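Local coordinates for type IV pilin protein (Neisseria meningitidis, PDB 5V0M) that serves as a non-core minor pilin, PilV, of type IV pili and probably contributes to the adhesion of the bacterium to cells, at residues T14-N19 with L61-N66; K45-T50 with D71-V76; C75-N80 with I85-T90. One frame throughout, in Å; residues are numbered along the deposited sequence.

Contact 1: residues T14-N19 with L61-N66; sequences TTLLHN and LQADPN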
ATOM      1  N   THR A  14       0.115  -2.193  -7.612  1.00  9.00           N
ATOM      2  CA  THR A  14      -0.122  -1.059  -8.491  1.00  7.49           C
ATOM      3  C   THR A  14      -0.789   0.094  -7.744  1.00  7.97           C
ATOM      4  O   THR A  14      -0.420   1.258  -7.913  1.00  9.31           O
ATOM      5  CB  THR A  14      -0.946  -1.516  -9.692  1.00 10.50           C
ATOM      6  OG1 THR A  14      -0.180  -2.494 -10.415  1.00 14.03           O
ATOM      7  CG2 THR A  14      -1.276  -0.346 -10.599  1.00 12.83           C
ATOM      8  N   THR A  15      -1.783  -0.205  -6.917  1.00  6.17           N
ATOM      9  CA  THR A  15      -2.449   0.840  -6.136  1.00  7.67           C
ATOM     10  C   THR A  15      -1.444   1.578  -5.256  1.00  8.41           C
ATOM     11  O   THR A  15      -1.470   2.809  -5.151  1.00  6.72           O
ATOM     12  CB  THR A  15      -3.527   0.203  -5.250  1.00  7.39           C
ATOM     13  OG1 THR A  15      -4.482  -0.508  -6.045  1.00  9.39           O
ATOM     14  CG2 THR A  15      -4.249   1.265  -4.456  1.00 10.47           C
ATOM     15  N   LEU A  16      -0.579   0.832  -4.580  1.00  5.36           N
ATOM     16  CA  LEU A  16       0.421   1.463  -3.722  1.00  5.33           C
ATOM     17  C   LEU A  16       1.380   2.316  -4.545  1.00  5.10           C
ATOM     18  O   LEU A  16       1.695   3.452  -4.166  1.00  6.55           O
ATOM     19  CB  LEU A  16       1.192   0.432  -2.906  1.00  6.09           C
ATOM     20  CG  LEU A  16       0.358  -0.257  -1.836  1.00  6.27           C
ATOM     21  CD1 LEU A  16       1.048  -1.526  -1.345  1.00 11.72           C
ATOM     22  CD2 LEU A  16       0.106   0.659  -0.691  1.00  8.14           C
ATOM     23  N   LEU A  17       1.859   1.792  -5.684  1.00  7.36           N
ATOM     24  CA  LEU A  17       2.808   2.556  -6.488  1.00  9.58           C
ATOM     25  C   LEU A  17       2.174   3.854  -6.965  1.00  8.92           C
ATOM     26  O   LEU A  17       2.830   4.906  -6.964  1.00  8.13           O
ATOM     27  CB  LEU A  17       3.316   1.718  -7.665  1.00  9.42           C
ATOM     28  CG  LEU A  17       4.205   0.559  -7.224  1.00 11.77           C
ATOM     29  CD1 LEU A  17       4.397  -0.441  -8.384  1.00 16.77           C
ATOM     30  CD2 LEU A  17       5.561   1.033  -6.706  1.00 12.78           C
ATOM     31  N   HIS A  18       0.898   3.820  -7.365  1.00  9.94           N
ATOM     32  CA  HIS A  18       0.228   5.044  -7.797  1.00 10.37           C
ATOM     33  C   HIS A  18       0.152   6.060  -6.660  1.00  8.24           C
ATOM     34  O   HIS A  18       0.399   7.261  -6.858  1.00  9.27           O
ATOM     35  CB  HIS A  18      -1.165   4.727  -8.319  1.00 14.68           C
ATOM     36  CG  HIS A  18      -1.167   4.065  -9.660  1.00 24.16           C
ATOM     37  ND1 HIS A  18      -0.049   4.015 -10.467  1.00 39.74           N
ATOM     38  CD2 HIS A  18      -2.148   3.426 -10.337  1.00 22.90           C
ATOM     39  CE1 HIS A  18      -0.343   3.371 -11.583  1.00 27.09           C
ATOM     40  NE2 HIS A  18      -1.611   3.008 -11.531  1.00 27.64           N
ATOM     41  N   ASN A  19      -0.201   5.601  -5.456  1.00  6.56           N
ATOM     42  CA  ASN A  19      -0.235   6.497  -4.308  1.00  8.33           C
ATOM     43  C   ASN A  19       1.147   7.081  -4.050  1.00  6.99           C
ATOM     44  O   ASN A  19       1.281   8.276  -3.763  1.00  9.19           O
ATOM     45  CB  ASN A  19      -0.768   5.780  -3.060  1.00  7.64           C
ATOM     46  CG  ASN A  19      -2.275   5.733  -3.020  1.00  9.27           C
ATOM     47  OD1 ASN A  19      -2.946   6.758  -3.043  1.00 14.53           O
ATOM     48  ND2 ASN A  19      -2.830   4.525  -2.973  1.00  9.16           N
ATOM     49  N   LEU A  61       3.244   3.782   3.168  1.00  7.72           N
ATOM     50  CA  LEU A  61       1.893   3.369   2.843  1.00  6.50           C
ATOM     51  C   LEU A  61       1.684   1.940   3.289  1.00  8.13           C
ATOM     52  O   LEU A  61       2.588   1.106   3.183  1.00  7.64           O
ATOM     53  CB  LEU A  61       1.719   3.422   1.333  1.00  8.31           C
ATOM     54  CG  LEU A  61       1.663   4.826   0.762  1.00  9.54           C
ATOM     55  CD1 LEU A  61       2.094   4.877  -0.695  1.00  9.85           C
ATOM     56  CD2 LEU A  61       0.254   5.364   0.942  1.00  9.20           C
ATOM     57  N   GLN A  62       0.475   1.637   3.749  1.00  6.48           N
ATOM     58  CA  GLN A  62       0.123   0.282   4.152  1.00  5.87           C
ATOM     59  C   GLN A  62      -1.215  -0.130   3.572  1.00  7.79           C
ATOM     60  O   GLN A  62      -2.195   0.619   3.654  1.00  7.63           O
ATOM     61  CB  GLN A  62       0.060   0.191   5.677  1.00  6.71           C
ATOM     62  CG  GLN A  62      -0.256  -1.196   6.244  1.00  8.78           C
ATOM     63  CD  GLN A  62      -0.016  -1.267   7.739  1.00 12.87           C
ATOM     64  OE1 GLN A  62       1.104  -1.048   8.220  1.00 16.31           O
ATOM     65  NE2 GLN A  62      -1.065  -1.544   8.488  1.00 15.89           N
ATOM     66  N   ALA A  63      -1.264  -1.338   3.011  1.00  7.11           N
ATOM     67  CA  ALA A  63      -2.475  -1.954   2.469  1.00  6.57           C
ATOM     68  C   ALA A  63      -2.845  -3.122   3.370  1.00  6.67           C
ATOM     69  O   ALA A  63      -2.112  -4.119   3.437  1.00  8.44           O
ATOM     70  CB  ALA A  63      -2.233  -2.436   1.043  1.00  7.53           C
ATOM     71  N   ASP A  64      -3.990  -2.997   4.084  1.00  4.73           N
ATOM     72  CA  ASP A  64      -4.516  -4.051   4.926  1.00  6.05           C
ATOM     73  C   ASP A  64      -5.668  -4.727   4.202  1.00  7.33           C
ATOM     74  O   ASP A  64      -6.524  -4.030   3.637  1.00  6.53           O
ATOM     75  CB  ASP A  64      -5.040  -3.474   6.245  1.00  7.75           C
ATOM     76  CG  ASP A  64      -3.919  -3.077   7.205  1.00 10.01           C
ATOM     77  OD1 ASP A  64      -3.437  -3.982   7.927  1.00 12.71           O
ATOM     78  OD2 ASP A  64      -3.518  -1.901   7.211  1.00 14.32           O
ATOM     79  N   PRO A  65      -5.753  -6.052   4.192  1.00  6.09           N
ATOM     80  CA  PRO A  65      -6.836  -6.717   3.469  1.00  6.66           C
ATOM     81  C   PRO A  65      -8.210  -6.338   4.001  1.00  6.45           C
ATOM     82  O   PRO A  65      -8.436  -6.208   5.204  1.00  8.55           O
ATOM     83  CB  PRO A  65      -6.541  -8.218   3.647  1.00  7.57           C
ATOM     84  CG  PRO A  65      -5.533  -8.318   4.701  1.00 13.37           C
ATOM     85  CD  PRO A  65      -4.812  -7.010   4.772  1.00  6.78           C
ATOM     86  N   ASN A  66      -9.142  -6.200   3.075  1.00  6.67           N
ATOM     87  CA  ASN A  66     -10.514  -5.873   3.423  1.00  7.27           C
ATOM     88  C   ASN A  66     -11.266  -7.179   3.639  1.00  6.68           C
ATOM     89  O   ASN A  66     -11.443  -7.930   2.682  1.00  6.69           O
ATOM     90  CB  ASN A  66     -11.127  -5.103   2.272  1.00  7.35           C
ATOM     91  CG  ASN A  66     -12.539  -4.715   2.519  1.00 10.87           C
ATOM     92  OD1 ASN A  66     -13.289  -5.429   3.180  1.00 14.18           O
ATOM     93  ND2 ASN A  66     -12.937  -3.591   1.944  1.00 14.22           N
TER

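Contact 2: residues K45-T50 with D71-V76; sequences KYFNVT and DGETCV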
ATOM      1  N   LYS A  45     -10.471  -2.295  -4.077  1.00  8.92           N
ATOM      2  CA  LYS A  45     -11.647  -3.043  -3.656  1.00 10.56           C
ATOM      3  C   LYS A  45     -11.322  -4.050  -2.554  1.00  5.72           C
ATOM      4  O   LYS A  45     -12.181  -4.386  -1.742  1.00  7.45           O
ATOM      5  CB  LYS A  45     -12.188  -3.794  -4.892  1.00 16.76           C
ATOM      6  CG  LYS A  45     -13.600  -4.255  -4.858  1.00 32.13           C
ATOM      7  CD  LYS A  45     -14.186  -4.431  -6.298  1.00 14.43           C
ATOM      8  CE  LYS A  45     -13.370  -5.318  -7.220  1.00 19.51           C
ATOM      9  NZ  LYS A  45     -14.213  -5.850  -8.343  1.00 23.57           N
ATOM     10  N   TYR A  46     -10.093  -4.560  -2.535  1.00  6.03           N
ATOM     11  CA  TYR A  46      -9.687  -5.709  -1.739  1.00  5.33           C
ATOM     12  C   TYR A  46      -8.755  -5.369  -0.590  1.00  4.39           C
ATOM     13  O   TYR A  46      -8.473  -6.257   0.233  1.00  5.68           O
ATOM     14  CB  TYR A  46      -8.994  -6.718  -2.668  1.00  4.69           C
ATOM     15  CG  TYR A  46      -9.940  -7.221  -3.732  1.00  6.17           C
ATOM     16  CD1 TYR A  46     -11.096  -7.919  -3.387  1.00  7.86           C
ATOM     17  CD2 TYR A  46      -9.692  -6.979  -5.071  1.00  7.45           C
ATOM     18  CE1 TYR A  46     -11.960  -8.381  -4.351  1.00  8.50           C
ATOM     19  CE2 TYR A  46     -10.572  -7.448  -6.055  1.00 10.34           C
ATOM     20  CZ  TYR A  46     -11.699  -8.115  -5.674  1.00  7.64           C
ATOM     21  OH  TYR A  46     -12.560  -8.605  -6.655  1.00 14.05           O
ATOM     22  N   PHE A  47      -8.257  -4.128  -0.525  1.00  4.85           N
ATOM     23  CA  PHE A  47      -7.312  -3.685   0.490  1.00  5.36           C
ATOM     24  C   PHE A  47      -7.596  -2.228   0.821  1.00  6.83           C
ATOM     25  O   PHE A  47      -7.784  -1.399  -0.082  1.00  7.68           O
ATOM     26  CB  PHE A  47      -5.852  -3.748   0.010  1.00  5.84           C
ATOM     27  CG  PHE A  47      -5.330  -5.134  -0.235  1.00  5.96           C
ATOM     28  CD1 PHE A  47      -4.556  -5.791   0.718  1.00  6.81           C
ATOM     29  CD2 PHE A  47      -5.585  -5.757  -1.431  1.00  4.95           C
ATOM     30  CE1 PHE A  47      -4.067  -7.070   0.482  1.00  6.19           C
ATOM     31  CE2 PHE A  47      -5.108  -7.031  -1.656  1.00  6.43           C
ATOM     32  CZ  PHE A  47      -4.352  -7.689  -0.695  1.00  6.27           C
ATOM     33  N   ASN A  48      -7.567  -1.929   2.119  1.00  5.28           N
ATOM     34  CA  ASN A  48      -7.687  -0.566   2.628  1.00  8.44           C
ATOM     35  C   ASN A  48      -6.294   0.049   2.713  1.00  5.19           C
ATOM     36  O   ASN A  48      -5.398  -0.527   3.343  1.00  6.72           O
ATOM     37  CB  ASN A  48      -8.327  -0.632   4.012  1.00  8.49           C
ATOM     38  CG  ASN A  48      -9.751  -1.094   3.978  1.00 10.16           C
ATOM     39  OD1 ASN A  48     -10.491  -0.775   3.050  1.00 15.20           O
ATOM     40  ND2 ASN A  48     -10.150  -1.849   4.993  1.00 12.56           N
ATOM     41  N   VAL A  49      -6.089   1.183   2.051  1.00  7.06           N
ATOM     42  CA  VAL A  49      -4.780   1.823   1.986  1.00  7.48           C
ATOM     43  C   VAL A  49      -4.740   3.007   2.940  1.00  7.85           C
ATOM     44  O   VAL A  49      -5.611   3.884   2.888  1.00  9.51           O
ATOM     45  CB  VAL A  49      -4.458   2.248   0.541  1.00  7.86           C
ATOM     46  CG1 VAL A  49      -3.150   2.994   0.474  1.00 10.01           C
ATOM     47  CG2 VAL A  49      -4.437   1.022  -0.385  1.00 11.72           C
ATOM     48  N   THR A  50      -3.708   3.058   3.781  1.00  6.16           N
ATOM     49  CA  THR A  50      -3.513   4.142   4.731  1.00  6.90           C
ATOM     50  C   THR A  50      -2.049   4.539   4.725  1.00  8.66           C
ATOM     51  O   THR A  50      -1.195   3.843   4.175  1.00  8.75           O
ATOM     52  CB  THR A  50      -3.904   3.676   6.132  1.00  8.35           C
ATOM     53  OG1 THR A  50      -3.114   2.531   6.475  1.00 10.76           O
ATOM     54  CG2 THR A  50      -5.383   3.327   6.206  1.00 13.00           C
ATOM     55  N   ASP A  71     -11.821 -11.854   2.379  1.00  9.21           N
ATOM     56  CA  ASP A  71     -11.687 -12.595   3.627  1.00 10.75           C
ATOM     57  C   ASP A  71     -10.774 -13.789   3.396  1.00  9.50           C
ATOM     58  O   ASP A  71     -10.783 -14.411   2.334  1.00 14.37           O
ATOM     59  CB  ASP A  71     -13.059 -13.071   4.126  1.00 10.71           C
ATOM     60  CG  ASP A  71     -13.077 -13.374   5.621  1.00 25.50           C
ATOM     61  OD1 ASP A  71     -14.017 -14.070   6.048  1.00 19.82           O
ATOM     62  OD2 ASP A  71     -12.184 -12.917   6.372  1.00 17.76           O
ATOM     63  N   GLY A  72      -9.952 -14.095   4.378  1.00 12.72           N
ATOM     64  CA  GLY A  72      -8.939 -15.102   4.204  1.00 13.58           C
ATOM     65  C   GLY A  72      -7.568 -14.555   3.830  1.00 13.33           C
ATOM     66  O   GLY A  72      -6.560 -15.193   4.157  1.00 24.95           O
ATOM     67  N   GLU A  73      -7.496 -13.399   3.151  1.00  9.96           N
ATOM     68  CA  GLU A  73      -6.198 -12.767   2.895  1.00 11.13           C
ATOM     69  C   GLU A  73      -5.680 -12.163   4.183  1.00  9.35           C
ATOM     70  O   GLU A  73      -6.383 -11.392   4.839  1.00  9.50           O
ATOM     71  CB  GLU A  73      -6.323 -11.650   1.860  1.00  8.81           C
ATOM     72  CG  GLU A  73      -5.002 -10.974   1.517  1.00  7.96           C
ATOM     73  CD  GLU A  73      -4.005 -11.948   0.949  1.00 10.22           C
ATOM     74  OE1 GLU A  73      -4.182 -12.420  -0.200  1.00 12.63           O
ATOM     75  OE2 GLU A  73      -3.057 -12.305   1.679  1.00  8.44           O
ATOM     76  N   THR A  74      -4.439 -12.501   4.534  1.00  7.42           N
ATOM     77  CA  THR A  74      -3.794 -11.897   5.688  1.00  8.45           C
ATOM     78  C   THR A  74      -2.576 -11.058   5.343  1.00  7.80           C
ATOM     79  O   THR A  74      -1.997 -10.433   6.239  1.00  8.16           O
ATOM     80  CB  THR A  74      -3.402 -12.949   6.745  1.00  8.78           C
ATOM     81  OG1 THR A  74      -2.238 -13.669   6.340  1.00  8.42           O
ATOM     82  CG2 THR A  74      -4.543 -13.907   7.047  1.00 12.64           C
ATOM     83  N   CYS A  75      -2.161 -11.023   4.095  1.00  5.78           N
ATOM     84  CA  CYS A  75      -0.954 -10.286   3.758  1.00  6.00           C
ATOM     85  C   CYS A  75      -1.184  -8.792   3.838  1.00  6.34           C
ATOM     86  O   CYS A  75      -2.102  -8.242   3.213  1.00  8.70           O
ATOM     87  CB  CYS A  75      -0.454 -10.663   2.374  1.00  6.90           C
ATOM     88  SG  CYS A  75       0.195 -12.365   2.341  1.00  8.76           S
ATOM     89  N   VAL A  76      -0.319  -8.132   4.587  1.00  5.96           N
ATOM     90  CA  VAL A  76      -0.280  -6.680   4.667  1.00  7.73           C
ATOM     91  C   VAL A  76       0.897  -6.211   3.839  1.00  7.73           C
ATOM     92  O   VAL A  76       2.024  -6.687   4.033  1.00  8.50           O
ATOM     93  CB  VAL A  76      -0.130  -6.233   6.124  1.00  7.53           C
ATOM     94  CG1 VAL A  76       0.022  -4.732   6.222  1.00  8.38           C
ATOM     95  CG2 VAL A  76      -1.333  -6.688   6.941  1.00  8.31           C
TER

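Contact 3: residues C75-N80 with I85-T90; sequences CVVTLN and IAASGT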
ATOM      1  N   CYS A  75      -2.161 -11.023   4.095  1.00  5.78           N
ATOM      2  CA  CYS A  75      -0.954 -10.286   3.758  1.00  6.00           C
ATOM      3  C   CYS A  75      -1.184  -8.792   3.838  1.00  6.34           C
ATOM      4  O   CYS A  75      -2.102  -8.242   3.213  1.00  8.70           O
ATOM      5  CB  CYS A  75      -0.454 -10.663   2.374  1.00  6.90           C
ATOM      6  SG  CYS A  75       0.195 -12.365   2.341  1.00  8.76           S
ATOM      7  N   VAL A  76      -0.319  -8.132   4.587  1.00  5.96           N
ATOM      8  CA  VAL A  76      -0.280  -6.680   4.667  1.00  7.73           C
ATOM      9  C   VAL A  76       0.897  -6.211   3.839  1.00  7.73           C
ATOM     10  O   VAL A  76       2.024  -6.687   4.033  1.00  8.50           O
ATOM     11  CB  VAL A  76      -0.130  -6.233   6.124  1.00  7.53           C
ATOM     12  CG1 VAL A  76       0.022  -4.732   6.222  1.00  8.38           C
ATOM     13  CG2 VAL A  76      -1.333  -6.688   6.941  1.00  8.31           C
ATOM     14  N   VAL A  77       0.666  -5.264   2.944  1.00  5.89           N
ATOM     15  CA  VAL A  77       1.679  -4.821   1.999  1.00  6.36           C
ATOM     16  C   VAL A  77       2.048  -3.389   2.345  1.00  7.23           C
ATOM     17  O   VAL A  77       1.164  -2.552   2.572  1.00  9.05           O
ATOM     18  CB  VAL A  77       1.172  -4.935   0.554  1.00  7.47           C
ATOM     19  CG1 VAL A  77       2.286  -4.597  -0.457  1.00  9.64           C
ATOM     20  CG2 VAL A  77       0.544  -6.322   0.279  1.00  7.90           C
ATOM     21  N   THR A  78       3.346  -3.090   2.382  1.00  7.24           N
ATOM     22  CA  THR A  78       3.834  -1.741   2.689  1.00  6.60           C
ATOM     23  C   THR A  78       4.733  -1.228   1.575  1.00  7.62           C
ATOM     24  O   THR A  78       5.413  -1.992   0.897  1.00  8.09           O
ATOM     25  CB  THR A  78       4.598  -1.682   4.004  1.00  7.94           C
ATOM     26  OG1 THR A  78       5.713  -2.585   3.970  1.00 11.24           O
ATOM     27  CG2 THR A  78       3.690  -2.045   5.160  1.00 10.72           C
ATOM     28  N   LEU A  79       4.756   0.085   1.401  1.00  7.72           N
ATOM     29  CA  LEU A  79       5.606   0.714   0.396  1.00  6.56           C
ATOM     30  C   LEU A  79       6.041   2.052   0.960  1.00  9.22           C
ATOM     31  O   LEU A  79       5.191   2.844   1.377  1.00 10.04           O
ATOM     32  CB  LEU A  79       4.859   0.963  -0.908  1.00  5.98           C
ATOM     33  CG  LEU A  79       5.583   1.810  -1.951  1.00  8.79           C
ATOM     34  CD1 LEU A  79       6.876   1.126  -2.438  1.00 10.76           C
ATOM     35  CD2 LEU A  79       4.703   2.094  -3.129  1.00  9.12           C
ATOM     36  N   ASN A  80       7.339   2.312   0.991  1.00  7.18           N
ATOM     37  CA  ASN A  80       7.809   3.575   1.534  1.00  8.50           C
ATOM     38  C   ASN A  80       8.359   4.456   0.423  1.00  8.63           C
ATOM     39  O   ASN A  80       8.415   4.070  -0.743  1.00 10.76           O
ATOM     40  CB  ASN A  80       8.785   3.365   2.701  1.00  9.70           C
ATOM     41  CG  ASN A  80      10.100   2.706   2.291  1.00  9.15           C
ATOM     42  OD1 ASN A  80      10.531   2.778   1.135  1.00 11.54           O
ATOM     43  ND2 ASN A  80      10.748   2.063   3.264  1.00 13.28           N
ATOM     44  N   ILE A  85       9.134  -2.073  -1.191  1.00  8.73           N
ATOM     45  CA  ILE A  85       7.834  -2.712  -1.076  1.00  7.68           C
ATOM     46  C   ILE A  85       8.031  -4.072  -0.408  1.00  8.76           C
ATOM     47  O   ILE A  85       9.029  -4.768  -0.654  1.00 10.28           O
ATOM     48  CB  ILE A  85       7.149  -2.822  -2.455  1.00  8.83           C
ATOM     49  CG1 ILE A  85       5.630  -2.988  -2.275  1.00 12.32           C
ATOM     50  CG2 ILE A  85       7.738  -3.962  -3.290  1.00 15.54           C
ATOM     51  CD1 ILE A  85       4.791  -2.817  -3.574  1.00 15.91           C
ATOM     52  N   ALA A  86       7.106  -4.443   0.464  1.00  9.47           N
ATOM     53  CA  ALA A  86       7.248  -5.675   1.215  1.00  8.13           C
ATOM     54  C   ALA A  86       5.867  -6.150   1.623  1.00 11.38           C
ATOM     55  O   ALA A  86       4.933  -5.350   1.728  1.00 10.49           O
ATOM     56  CB  ALA A  86       8.096  -5.513   2.472  1.00  8.95           C
ATOM     57  N   ALA A  87       5.729  -7.450   1.840  1.00  7.77           N
ATOM     58  CA  ALA A  87       4.483  -8.000   2.345  1.00  7.39           C
ATOM     59  C   ALA A  87       4.781  -9.075   3.374  1.00 10.45           C
ATOM     60  O   ALA A  87       5.794  -9.771   3.295  1.00  9.55           O
ATOM     61  CB  ALA A  87       3.638  -8.566   1.205  1.00 11.01           C
ATOM     62  N   SER A  88       3.894  -9.207   4.353  0.63  8.13           N
ATOM     63  CA  SER A  88       3.966 -10.308   5.301  0.63  7.76           C
ATOM     64  C   SER A  88       2.556 -10.714   5.685  0.63  9.44           C
ATOM     65  O   SER A  88       1.662  -9.873   5.812  0.63  8.67           O
ATOM     66  CB  SER A  88       4.768  -9.928   6.552  0.63 11.18           C
ATOM     67  OG  SER A  88       4.086  -8.939   7.302  0.63 14.51           O
ATOM     68  N   GLY A  89       2.369 -12.020   5.846  1.00  7.73           N
ATOM     69  CA  GLY A  89       1.097 -12.592   6.217  1.00  6.38           C
ATOM     70  C   GLY A  89       1.196 -13.360   7.528  1.00 12.89           C
ATOM     71  O   GLY A  89       2.251 -13.408   8.167  1.00 15.24           O
ATOM     72  N   THR A  90       0.068 -13.948   7.925  1.00  9.58           N
ATOM     73  CA  THR A  90      -0.037 -14.746   9.148  1.00 10.44           C
ATOM     74  C   THR A  90      -0.200 -16.210   8.757  1.00 16.05           C
ATOM     75  O   THR A  90      -1.288 -16.611   8.335  1.00 15.46           O
ATOM     76  CB  THR A  90      -1.257 -14.321   9.958  1.00 13.95           C
ATOM     77  OG1 THR A  90      -1.211 -12.922  10.247  1.00 14.31           O
ATOM     78  CG2 THR A  90      -1.308 -15.092  11.263  1.00 14.92           C
TER
HETATM   79  O   HOH W   1       3.643  -6.230   6.209  1.00 21.94           O

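Contact 1: residues T14-N19 with L61-N66
L16 reaches out of the long helix 3-30 and meets L61 and A63 of strand 59-65. Its CB leaves the helix toward the strand, and a chi1 of -69°, with CG beside the backbone N and anti to the carbonyl carbon, lets the branch carry on in that direction. At CG the side chain forks. CD2 comes up to the CB of L61 at 3.8 Å, while CD1 faces the CB of A63 at 4.2 Å and also packs on V77 of the next strand. The two leucine side chains run past one another, and L61 CD1 lies beside the helix backbone, 3.8 Å from L16 O and equally 3.8 Å from N19 CB. Leucine suits both places because a forked, wholly apolar tip can meet two neighbours at once; the small methyl of A63 suffices to meet the second arm of L16. N19 offers just its CB here, its buried amide being occupied elsewhere, with OD1 accepting from the backbone N of K42. On the other surface of the strand polar residues take over: Q62 NE2 donates to D64 OD2 at 2.8 Å, almost straight at 175° and onto the syn lone pair. An antiparallel sheet packing its apolar face on the long N-terminal helix, here with strand 59-65 running roughly antiparallel to it (154°), is characteristic of the type IV pilin fold.

Contact 2: residues K45-T50 with D71-V76
F47 extends its ring from the edge strand 47-54 toward E73 and C75, spanning the width of strand 59-65 on the side of the sheet that the N-terminal helix of the type IV pilin fold covers. The residues that receive it belong to the loop that leads from strand 59-65 into strand 76-80. Midway along that loop G72 turns the chain with a positive phi of 96°, a conformation in which a side chain would press on the carbonyl oxygen before it; glycine therefore fits the turn. E73 follows and makes the first contact, its CG lying 4.0 Å from F47 CZ. The side chain of E73 is extended at first and then bent at chi2 (60°). The methylene is thereby given to the aromatic ring while the carboxylate folds back along its own loop. There OE2 takes the backbone N of C75 at 2.9 Å on its anti lone pair and also forms a salt bridge with R5 of the helix, so the buried acid has both a local amide and a cation, which would be expected to stabilise its negative charge. T74 points away from F47, and its OG1 bonds with T90 N and with Q92 of the C-terminal region. C75 places its sulfur in the disulfide with C94, tying this loop to that same region. V76 then begins the next strand, its CB turned away from F47. In the C75-V76 peptide, the oxygen C75 O is buried with no polar partner in the model; it lies in the plane of the F47 ring, at its edge, 3.6 Å from CE1.

Contact 3: residues C75-N80 with I85-T90
V77 and I85 meet obliquely through their CG1 atoms, 4.1 Å apart. V77 holds CG1 anti to its backbone N (chi1 -174°), which sends that methyl toward I85 and leaves CG2 over the CB of A87 at 3.9 Å. In I85 the longer arm CG1 is likewise extended from the N, at -159°, which also brings it to 3.3 Å from T78 O. L79 brings CD1 within 4.0 Å of the CB of I85. These branched chains suit the surface they share with A87: L16, L17 and A20 of the helix meet V77 and L79 there, and F97 near the C terminus touches V77, I85 and A87. The backbones form a beta hairpin, strand 76-80 against strand 85-88, with V76-S88 and T78-A86 as its antiparallel hydrogen-bonded pairs. T78 N gives A86 O a bond of 2.8 Å, nearly along the C=O axis, and A86 N answers to T78 O. In the other pair V76 N donates to S88 O and S88 N to V76 O, the latter oxygen also accepting from a water at 2.8 Å. That water lies near S88 OG too, but S88 has two conformers and this link is doubtful. On the other surface T78, A86 and S88 are small or polar, as suits its greater exposure, whereas V76 packs on Q62, D64 and P65 of strand 59-65. T78 sets OG1 4.1 Å from the CB of A86. Past the paired part of the strand comes G89, where the absence of a side chain lets its CA pass 4.0 Å from C75 SG.

Overall arrangement
From the N terminus the chain first runs through helix 3-30, and contact 1 closes the longest loop, bringing residues 61-66 back onto that helix, with strand 47-54 lying in the intervening chain. Contact 2 starts inside this loop, at 45-50, and ends beyond it, at 71-76, so the two cross. Contact 3 follows contact 1 in series and takes up the chain where contact 2 ends, sharing C75 and V76; it closes the short C-terminal hairpin. Strand 59-65 lies between strands 47-54 and 76-80, with backbone bonds pairing D64 with N48 and A63 with V77. Together the contacts join the helix, all four strands and the disulfide-linked C-terminal region.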